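PDB 4MDB: mariner Mos1 transposase, which catalyses cut-and-paste transposition of the Mos1 element, its RNase H-like catalytic domain using two divalent metal ions to cleave transposon DNA and join it to target DNA. Local coordinates for residues A96-L110 against H134-W148. The protein carries 1 engineered substitution. Residues are numbered along the deposited sequence; the frame is centred on the assembly and turned at random.
Sequences AARYQQQLINLNRAL and HTARAVRDTLETLNW. Engineered in segment 96-110: Ala96 (natural residue Thr).
Tyr99 of helix 96-113 can be followed outward against Val139 and His134. Its CB lies 4.1 Å from Val139 CG2; CG is anti to the backbone N (chi1 -163°), which swings the ring beside the carbonyl carbon and puts Val139 CG1 at its edge, in plane, 3.8 Å from CD2. His134 CD2 lies over one face, near CG, CD1 and CE2 and 3.4 Å from Tyr99 CZ; CE1 meets both CD2 and NE2. Centroids 4.2 Å apart and planes at 18° define an offset stack, while Leu103 CG packs on the opposite face. At the tip, Tyr99 OH sits over the imidazole and hydrogen-bonds His128. His134 NE2 hydrogen-bonds Glu37 OE1, and ND1 the carbonyl O of Asp129, a magnesium ligand. The next residue, Gln100, donates a nearly straight, in-plane NE2 bond to Thr142 OG1 (2.8 Å). Leu103 is a knob among Val139, Thr142, Leu143 and Leu146; Val139 fits among Ala96, Tyr99, Gln100 and Leu103. Trp148 closes the far end against Leu106 and Leu110; a water accepts from its NE1 and, weakly, from Asn107 ND2. Segments 96-110 and 137-146, axes 8.9 Å apart at 12°, pack on the RNase H-like sheet, both touching Phe126 of strand 125-127; helix 96-113 also reaches strands 69-78 and 81-87.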
ATOM      1  N   ALA A  96      13.019  11.026  -0.202  1.00 24.02           N
ATOM      2  CA  ALA A  96      12.633  11.326   1.183  1.00 26.38           C
ATOM      3  C   ALA A  96      11.673  12.549   1.327  1.00 25.49           C
ATOM      4  O   ALA A  96      10.610  12.463   2.022  1.00 21.05           O
ATOM      5  CB  ALA A  96      13.898  11.444   2.041  1.00 26.45           C
ATOM      6  N   ALA A  97      11.976  13.680   0.659  1.00 24.43           N
ATOM      7  CA  ALA A  97      11.194  14.894   0.812  1.00 24.74           C
ATOM      8  C   ALA A  97       9.815  14.782   0.181  1.00 22.13           C
ATOM      9  O   ALA A  97       8.814  15.306   0.701  1.00 22.48           O
ATOM     10  CB  ALA A  97      11.941  16.112   0.217  1.00 26.69           C
ATOM     11  N   ARG A  98       9.778  14.094  -0.958  1.00 22.10           N
ATOM     12  CA  ARG A  98       8.524  13.872  -1.644  1.00 23.16           C
ATOM     13  C   ARG A  98       7.637  12.969  -0.837  1.00 19.80           C
ATOM     14  O   ARG A  98       6.437  13.224  -0.784  1.00 20.84           O
ATOM     15  CB  ARG A  98       8.710  13.268  -3.009  1.00 28.06           C
ATOM     16  CG  ARG A  98       7.355  13.265  -3.742  1.00 32.54           C
ATOM     17  CD  ARG A  98       7.498  12.822  -5.184  1.00 42.87           C
ATOM     18  NE  ARG A  98       8.469  13.674  -5.869  1.00 43.13           N
ATOM     19  CZ  ARG A  98       8.166  14.825  -6.452  1.00 50.07           C
ATOM     20  NH1 ARG A  98       6.900  15.277  -6.487  1.00 41.00           N
ATOM     21  NH2 ARG A  98       9.143  15.512  -7.035  1.00 51.67           N
ATOM     22  N   TYR A  99       8.212  11.941  -0.225  1.00 19.70           N
ATOM     23  CA  TYR A  99       7.360  10.971   0.524  1.00 16.84           C
ATOM     24  C   TYR A  99       6.776  11.686   1.763  1.00 18.74           C
ATOM     25  O   TYR A  99       5.605  11.446   2.117  1.00 17.17           O
ATOM     26  CB  TYR A  99       8.101   9.706   0.936  1.00 15.15           C
ATOM     27  CG  TYR A  99       7.172   8.595   1.315  1.00 15.02           C
ATOM     28  CD1 TYR A  99       6.329   8.067   0.443  1.00 14.79           C
ATOM     29  CD2 TYR A  99       7.212   8.055   2.583  1.00 15.84           C
ATOM     30  CE1 TYR A  99       5.481   7.010   0.820  1.00 15.78           C
ATOM     31  CE2 TYR A  99       6.350   7.031   2.959  1.00 17.54           C
ATOM     32  CZ  TYR A  99       5.528   6.502   2.031  1.00 14.93           C
ATOM     33  OH  TYR A  99       4.683   5.415   2.349  1.00 18.01           O
ATOM     34  N   GLN A 100       7.592  12.524   2.413  1.00 18.71           N
ATOM     35  CA  GLN A 100       7.139  13.256   3.584  1.00 21.08           C
ATOM     36  C   GLN A 100       5.956  14.116   3.227  1.00 20.82           C
ATOM     37  O   GLN A 100       4.940  14.101   3.920  1.00 19.02           O
ATOM     38  CB  GLN A 100       8.309  14.101   4.123  1.00 21.89           C
ATOM     39  CG  GLN A 100       8.046  15.108   5.202  1.00 25.79           C
ATOM     40  CD  GLN A 100       9.391  15.529   5.770  1.00 30.49           C
ATOM     41  OE1 GLN A 100      10.294  15.968   5.040  1.00 32.27           O
ATOM     42  NE2 GLN A 100       9.571  15.290   7.031  1.00 32.02           N
ATOM     43  N   GLN A 101       6.049  14.837   2.113  1.00 19.55           N
ATOM     44  CA  GLN A 101       4.959  15.665   1.643  1.00 22.45           C
ATOM     45  C   GLN A 101       3.699  14.873   1.234  1.00 19.94           C
ATOM     46  O   GLN A 101       2.580  15.282   1.491  1.00 19.37           O
ATOM     47  CB  GLN A 101       5.426  16.579   0.506  1.00 25.80           C
ATOM     48  CG  GLN A 101       4.476  17.701   0.278  1.00 31.34           C
ATOM     49  CD  GLN A 101       4.203  18.499   1.591  1.00 36.77           C
ATOM     50  OE1 GLN A 101       5.129  18.889   2.329  1.00 37.89           O
ATOM     51  NE2 GLN A 101       2.933  18.658   1.908  1.00 35.92           N
ATOM     52  N   GLN A 102       3.912  13.715   0.615  1.00 16.50           N
ATOM     53  CA  GLN A 102       2.836  12.837   0.356  1.00 15.34           C
ATOM     54  C   GLN A 102       2.067  12.401   1.617  1.00 13.14           C
ATOM     55  O   GLN A 102       0.855  12.318   1.543  1.00 14.94           O
ATOM     56  CB  GLN A 102       3.377  11.630  -0.399  1.00 15.25           C
ATOM     57  CG  GLN A 102       3.707  11.995  -1.870  1.00 15.46           C
ATOM     58  CD  GLN A 102       4.250  10.820  -2.627  1.00 14.07           C
ATOM     59  OE1 GLN A 102       4.867   9.935  -2.035  1.00 14.59           O
ATOM     60  NE2 GLN A 102       4.030  10.785  -3.930  1.00 14.75           N
ATOM     61  N   LEU A 103       2.774  12.033   2.653  1.00 14.98           N
ATOM     62  CA  LEU A 103       2.128  11.583   3.883  1.00 15.10           C
ATOM     63  C   LEU A 103       1.307  12.708   4.463  1.00 17.71           C
ATOM     64  O   LEU A 103       0.202  12.482   4.938  1.00 15.16           O
ATOM     65  CB  LEU A 103       3.106  11.064   4.888  1.00 15.32           C
ATOM     66  CG  LEU A 103       3.943   9.819   4.548  1.00 15.81           C
ATOM     67  CD1 LEU A 103       4.895   9.541   5.652  1.00 18.01           C
ATOM     68  CD2 LEU A 103       3.016   8.645   4.367  1.00 15.09           C
ATOM     69  N   ILE A 104       1.890  13.919   4.445  1.00 16.55           N
ATOM     70  CA  ILE A 104       1.124  15.093   4.914  1.00 16.88           C
ATOM     71  C   ILE A 104      -0.141  15.342   4.090  1.00 18.91           C
ATOM     72  O   ILE A 104      -1.205  15.594   4.640  1.00 19.62           O
ATOM     73  CB  ILE A 104       2.037  16.314   5.012  1.00 19.82           C
ATOM     74  CG1 ILE A 104       3.019  16.118   6.168  1.00 19.78           C
ATOM     75  CG2 ILE A 104       1.219  17.612   5.144  1.00 19.96           C
ATOM     76  CD1 ILE A 104       4.263  17.000   6.107  1.00 22.72           C
ATOM     77  N   ASN A 105      -0.081  15.247   2.765  1.00 18.98           N
ATOM     78  CA  ASN A 105      -1.235  15.392   1.932  1.00 18.15           C
ATOM     79  C   ASN A 105      -2.254  14.261   2.124  1.00 17.29           C
ATOM     80  O   ASN A 105      -3.415  14.458   2.102  1.00 16.74           O
ATOM     81  CB  ASN A 105      -0.790  15.442   0.484  1.00 20.90           C
ATOM     82  CG  ASN A 105       0.071  16.650   0.212  1.00 25.41           C
ATOM     83  OD1 ASN A 105       0.017  17.576   0.972  1.00 36.27           O
ATOM     84  ND2 ASN A 105       0.869  16.647  -0.860  1.00 31.31           N
ATOM     85  N   LEU A 106      -1.749  13.040   2.323  1.00 17.85           N
ATOM     86  CA  LEU A 106      -2.588  11.892   2.547  1.00 15.10           C
ATOM     87  C   LEU A 106      -3.397  12.110   3.825  1.00 15.05           C
ATOM     88  O   LEU A 106      -4.552  11.760   3.854  1.00 16.75           O
ATOM     89  CB  LEU A 106      -1.721  10.581   2.695  1.00 14.32           C
ATOM     90  CG  LEU A 106      -2.413   9.331   3.322  1.00 14.25           C
ATOM     91  CD1 LEU A 106      -3.570   8.823   2.543  1.00 13.91           C
ATOM     92  CD2 LEU A 106      -1.410   8.126   3.334  1.00 13.80           C
ATOM     93  N   ASN A 107      -2.778  12.662   4.859  1.00 14.12           N
ATOM     94  CA  ASN A 107      -3.442  12.902   6.131  1.00 16.37           C
ATOM     95  C   ASN A 107      -4.591  13.910   5.878  1.00 17.44           C
ATOM     96  O   ASN A 107      -5.660  13.764   6.459  1.00 17.10           O
ATOM     97  CB  ASN A 107      -2.443  13.456   7.149  1.00 17.52           C
ATOM     98  CG  ASN A 107      -3.059  13.741   8.478  1.00 21.24           C
ATOM     99  OD1 ASN A 107      -3.054  14.914   8.992  1.00 25.14           O
ATOM    100  ND2 ASN A 107      -3.614  12.779   9.024  1.00 18.01           N
ATOM    101  N   ARG A 108      -4.372  14.901   5.047  1.00 18.66           N
ATOM    102  CA  ARG A 108      -5.457  15.837   4.721  1.00 21.80           C
ATOM    103  C   ARG A 108      -6.643  15.133   4.050  1.00 19.37           C
ATOM    104  O   ARG A 108      -7.792  15.317   4.458  1.00 20.28           O
ATOM    105  CB  ARG A 108      -4.927  16.973   3.840  1.00 24.71           C
ATOM    106  CG  ARG A 108      -3.931  17.910   4.491  1.00 31.45           C
ATOM    107  CD  ARG A 108      -4.203  19.264   3.802  1.00 38.52           C
ATOM    108  NE  ARG A 108      -3.277  20.314   4.167  1.00 46.64           N
ATOM    109  CZ  ARG A 108      -3.517  21.611   3.979  1.00 59.76           C
ATOM    110  NH1 ARG A 108      -4.679  22.032   3.451  1.00 62.06           N
ATOM    111  NH2 ARG A 108      -2.591  22.501   4.335  1.00 62.58           N
ATOM    112  N   ALA A 109      -6.367  14.245   3.077  1.00 15.92           N
ATOM    113  CA  ALA A 109      -7.364  13.451   2.442  1.00 16.61           C
ATOM    114  C   ALA A 109      -8.122  12.554   3.419  1.00 19.52           C
ATOM    115  O   ALA A 109      -9.331  12.441   3.360  1.00 20.64           O
ATOM    116  CB  ALA A 109      -6.753  12.631   1.332  1.00 18.74           C
ATOM    117  N   LEU A 110      -7.397  11.925   4.349  1.00 16.55           N
ATOM    118  CA  LEU A 110      -7.961  11.017   5.327  1.00 18.48           C
ATOM    119  C   LEU A 110      -8.951  11.801   6.241  1.00 20.88           C
ATOM    120  O   LEU A 110     -10.050  11.302   6.510  1.00 20.41           O
ATOM    121  CB  LEU A 110      -6.846  10.514   6.204  1.00 21.20           C
ATOM    122  CG  LEU A 110      -6.746   9.153   6.810  1.00 24.74           C
ATOM    123  CD1 LEU A 110      -7.427   8.043   6.043  1.00 22.24           C
ATOM    124  CD2 LEU A 110      -5.226   8.876   6.786  1.00 25.15           C
ATOM    125  N   HIS A 134      10.741   5.417   2.510  1.00 15.75           N
ATOM    126  CA  HIS A 134       9.690   5.081   3.538  1.00 16.29           C
ATOM    127  C   HIS A 134      10.257   5.009   4.963  1.00 18.64           C
ATOM    128  O   HIS A 134       9.498   5.030   5.920  1.00 18.95           O
ATOM    129  CB  HIS A 134       9.036   3.745   3.211  1.00 16.29           C
ATOM    130  CG  HIS A 134       8.247   3.728   1.945  1.00 14.29           C
ATOM    131  ND1 HIS A 134       7.432   2.676   1.600  1.00 14.30           N
ATOM    132  CD2 HIS A 134       8.100   4.636   0.968  1.00 13.67           C
ATOM    133  CE1 HIS A 134       6.821   2.931   0.473  1.00 13.54           C
ATOM    134  NE2 HIS A 134       7.244   4.107   0.051  1.00 14.92           N
ATOM    135  N   THR A 135      11.567   4.882   5.114  1.00 21.95           N
ATOM    136  CA  THR A 135      12.117   4.697   6.491  1.00 23.84           C
ATOM    137  C   THR A 135      13.165   5.757   6.780  1.00 24.46           C
ATOM    138  O   THR A 135      13.809   5.668   7.837  1.00 30.62           O
ATOM    139  CB  THR A 135      12.779   3.321   6.697  1.00 26.50           C
ATOM    140  OG1 THR A 135      13.898   3.231   5.809  1.00 24.67           O
ATOM    141  CG2 THR A 135      11.810   2.154   6.392  1.00 25.25           C
ATOM    142  N   ALA A 136      13.318   6.742   5.888  1.00 24.04           N
ATOM    143  CA  ALA A 136      14.308   7.833   6.122  1.00 22.97           C
ATOM    144  C   ALA A 136      13.967   8.638   7.352  1.00 23.53           C
ATOM    145  O   ALA A 136      12.819   8.672   7.753  1.00 24.38           O
ATOM    146  CB  ALA A 136      14.383   8.799   4.959  1.00 21.68           C
ATOM    147  N   ARG A 137      14.930   9.391   7.888  1.00 24.79           N
ATOM    148  CA  ARG A 137      14.750  10.001   9.241  1.00 28.14           C
ATOM    149  C   ARG A 137      13.583  10.954   9.291  1.00 24.19           C
ATOM    150  O   ARG A 137      12.804  10.933  10.240  1.00 25.54           O
ATOM    151  CB  ARG A 137      16.042  10.739   9.716  1.00 33.16           C
ATOM    152  CG  ARG A 137      16.000  11.314  11.157  1.00 41.67           C
ATOM    153  CD  ARG A 137      16.894  12.564  11.371  1.00 49.48           C
ATOM    154  NE  ARG A 137      16.211  13.780  10.886  1.00 55.64           N
ATOM    155  CZ  ARG A 137      16.421  14.397   9.716  1.00 53.02           C
ATOM    156  NH1 ARG A 137      17.356  13.992   8.869  1.00 50.47           N
ATOM    157  NH2 ARG A 137      15.691  15.455   9.398  1.00 50.50           N
ATOM    158  N   ALA A 138      13.492  11.817   8.300  1.00 20.86           N
ATOM    159  CA  ALA A 138      12.443  12.822   8.213  1.00 22.76           C
ATOM    160  C   ALA A 138      11.058  12.195   8.059  1.00 23.44           C
ATOM    161  O   ALA A 138      10.097  12.730   8.575  1.00 22.06           O
ATOM    162  CB  ALA A 138      12.672  13.787   7.076  1.00 23.93           C
ATOM    163  N   VAL A 139      10.966  11.084   7.339  1.00 21.51           N
ATOM    164  CA  VAL A 139       9.696  10.412   7.158  1.00 17.80           C
ATOM    165  C   VAL A 139       9.308   9.734   8.459  1.00 20.06           C
ATOM    166  O   VAL A 139       8.100   9.708   8.845  1.00 18.71           O
ATOM    167  CB  VAL A 139       9.801   9.382   6.013  1.00 17.25           C
ATOM    168  CG1 VAL A 139       8.630   8.385   6.054  1.00 18.46           C
ATOM    169  CG2 VAL A 139       9.798  10.099   4.685  1.00 19.00           C
ATOM    170  N   ARG A 140      10.295   9.138   9.146  1.00 21.67           N
ATOM    171  CA  ARG A 140      10.013   8.433  10.415  1.00 22.87           C
ATOM    172  C   ARG A 140       9.478   9.475  11.406  1.00 20.51           C
ATOM    173  O   ARG A 140       8.492   9.218  12.088  1.00 21.99           O
ATOM    174  CB  ARG A 140      11.218   7.684  10.977  1.00 28.40           C
ATOM    175  CG  ARG A 140      11.518   6.395  10.222  1.00 30.37           C
ATOM    176  CD  ARG A 140      12.596   5.621  10.960  1.00 36.44           C
ATOM    177  NE  ARG A 140      13.084   4.466  10.234  1.00 37.85           N
ATOM    178  CZ  ARG A 140      13.060   3.222  10.689  1.00 47.68           C
ATOM    179  NH1 ARG A 140      12.538   2.947  11.885  1.00 53.72           N
ATOM    180  NH2 ARG A 140      13.550   2.232   9.946  1.00 50.14           N
ATOM    181  N   ASP A 141      10.071  10.643  11.368  1.00 22.79           N
ATOM    182  CA  ASP A 141       9.609  11.789  12.244  1.00 25.50           C
ATOM    183  C   ASP A 141       8.173  12.180  11.911  1.00 20.74           C
ATOM    184  O   ASP A 141       7.302  12.370  12.798  1.00 18.87           O
ATOM    185  CB  ASP A 141      10.539  12.994  12.054  1.00 28.94           C
ATOM    186  CG  ASP A 141      11.913  12.806  12.727  1.00 36.98           C
ATOM    187  OD1 ASP A 141      12.120  11.727  13.340  1.00 38.52           O
ATOM    188  OD2 ASP A 141      12.795  13.713  12.619  1.00 43.29           O
ATOM    189  N   THR A 142       7.903  12.318  10.639  1.00 20.07           N
ATOM    190  CA  THR A 142       6.588  12.725  10.202  1.00 18.59           C
ATOM    191  C   THR A 142       5.516  11.684  10.623  1.00 17.54           C
ATOM    192  O   THR A 142       4.381  12.026  11.042  1.00 16.81           O
ATOM    193  CB  THR A 142       6.576  12.973   8.673  1.00 19.24           C
ATOM    194  OG1 THR A 142       7.365  14.143   8.397  1.00 22.37           O
ATOM    195  CG2 THR A 142       5.195  13.107   8.113  1.00 19.39           C
ATOM    196  N   LEU A 143       5.846  10.376  10.536  1.00 16.64           N
ATOM    197  CA  LEU A 143       4.912   9.350  10.896  1.00 16.56           C
ATOM    198  C   LEU A 143       4.659   9.369  12.416  1.00 16.96           C
ATOM    199  O   LEU A 143       3.558   9.071  12.811  1.00 16.81           O
ATOM    200  CB  LEU A 143       5.383   7.940  10.451  1.00 16.66           C
ATOM    201  CG  LEU A 143       5.177   7.719   8.976  1.00 17.20           C
ATOM    202  CD1 LEU A 143       6.068   6.502   8.540  1.00 17.19           C
ATOM    203  CD2 LEU A 143       3.701   7.495   8.535  1.00 17.60           C
ATOM    204  N   GLU A 144       5.690   9.653  13.178  1.00 18.86           N
ATOM    205  CA  GLU A 144       5.598   9.792  14.667  1.00 21.36           C
ATOM    206  C   GLU A 144       4.695  10.972  14.993  1.00 19.27           C
ATOM    207  O   GLU A 144       3.881  10.877  15.883  1.00 18.48           O
ATOM    208  CB  GLU A 144       6.954  10.137  15.297  1.00 27.36           C
ATOM    209  CG  GLU A 144       7.930   9.018  15.562  1.00 36.61           C
ATOM    210  CD  GLU A 144       9.242   9.524  16.178  1.00 44.00           C
ATOM    211  OE1 GLU A 144      10.271   8.812  16.058  1.00 52.49           O
ATOM    212  OE2 GLU A 144       9.240  10.621  16.791  1.00 43.20           O
ATOM    213  N   THR A 145       4.896  12.088  14.303  1.00 17.94           N
ATOM    214  CA  THR A 145       4.075  13.316  14.520  1.00 15.71           C
ATOM    215  C   THR A 145       2.597  13.073  14.124  1.00 15.79           C
ATOM    216  O   THR A 145       1.653  13.421  14.866  1.00 14.86           O
ATOM    217  CB  THR A 145       4.693  14.505  13.746  1.00 19.51           C
ATOM    218  OG1 THR A 145       5.985  14.765  14.345  1.00 22.09           O
ATOM    219  CG2 THR A 145       3.858  15.688  13.942  1.00 20.77           C
ATOM    220  N   LEU A 146       2.342  12.439  12.973  1.00 13.62           N
ATOM    221  CA  LEU A 146       0.997  12.003  12.588  1.00 13.40           C
ATOM    222  C   LEU A 146       0.454  10.980  13.605  1.00 13.13           C
ATOM    223  O   LEU A 146      -0.722  10.912  13.827  1.00 13.91           O
ATOM    224  CB  LEU A 146       1.040  11.367  11.201  1.00 14.18           C
ATOM    225  CG  LEU A 146       1.321  12.334  10.025  1.00 15.66           C
ATOM    226  CD1 LEU A 146       1.663  11.561   8.754  1.00 17.52           C
ATOM    227  CD2 LEU A 146       0.063  13.163   9.857  1.00 17.18           C
ATOM    228  N   ASN A 147       1.367  10.248  14.186  1.00 15.52           N
ATOM    229  CA  ASN A 147       1.129   9.212  15.187  1.00 16.93           C
ATOM    230  C   ASN A 147       0.254   8.091  14.677  1.00 16.60           C
ATOM    231  O   ASN A 147      -0.668   7.604  15.317  1.00 18.31           O
ATOM    232  CB  ASN A 147       0.626   9.779  16.478  1.00 18.95           C
ATOM    233  CG  ASN A 147       1.108   8.942  17.656  1.00 21.26           C
ATOM    234  OD1 ASN A 147       0.354   8.231  18.263  1.00 26.46           O
ATOM    235  ND2 ASN A 147       2.345   8.922  17.860  1.00 21.29           N
ATOM    236  N   TRP A 148       0.588   7.665  13.483  1.00 14.45           N
ATOM    237  CA  TRP A 148       0.090   6.434  12.921  1.00 15.08           C
ATOM    238  C   TRP A 148       0.946   5.321  13.429  1.00 17.21           C
ATOM    239  O   TRP A 148       2.186   5.438  13.498  1.00 18.89           O
ATOM    240  CB  TRP A 148       0.152   6.522  11.406  1.00 15.04           C
ATOM    241  CG  TRP A 148      -0.698   7.663  10.780  1.00 14.18           C
ATOM    242  CD1 TRP A 148      -1.657   8.478  11.424  1.00 14.61           C
ATOM    243  CD2 TRP A 148      -0.683   8.093   9.423  1.00 13.77           C
ATOM    244  NE1 TRP A 148      -2.177   9.332  10.551  1.00 13.75           N
ATOM    245  CE2 TRP A 148      -1.614   9.145   9.311  1.00 14.95           C
ATOM    246  CE3 TRP A 148       0.014   7.681   8.285  1.00 15.71           C
ATOM    247  CZ2 TRP A 148      -1.888   9.781   8.108  1.00 16.83           C
ATOM    248  CZ3 TRP A 148      -0.249   8.375   7.051  1.00 16.85           C
ATOM    249  CH2 TRP A 148      -1.177   9.412   6.998  1.00 18.44           C
TER
HETATM  250  O   HOH W   1      -4.168  11.459  11.215  1.00 26.43           O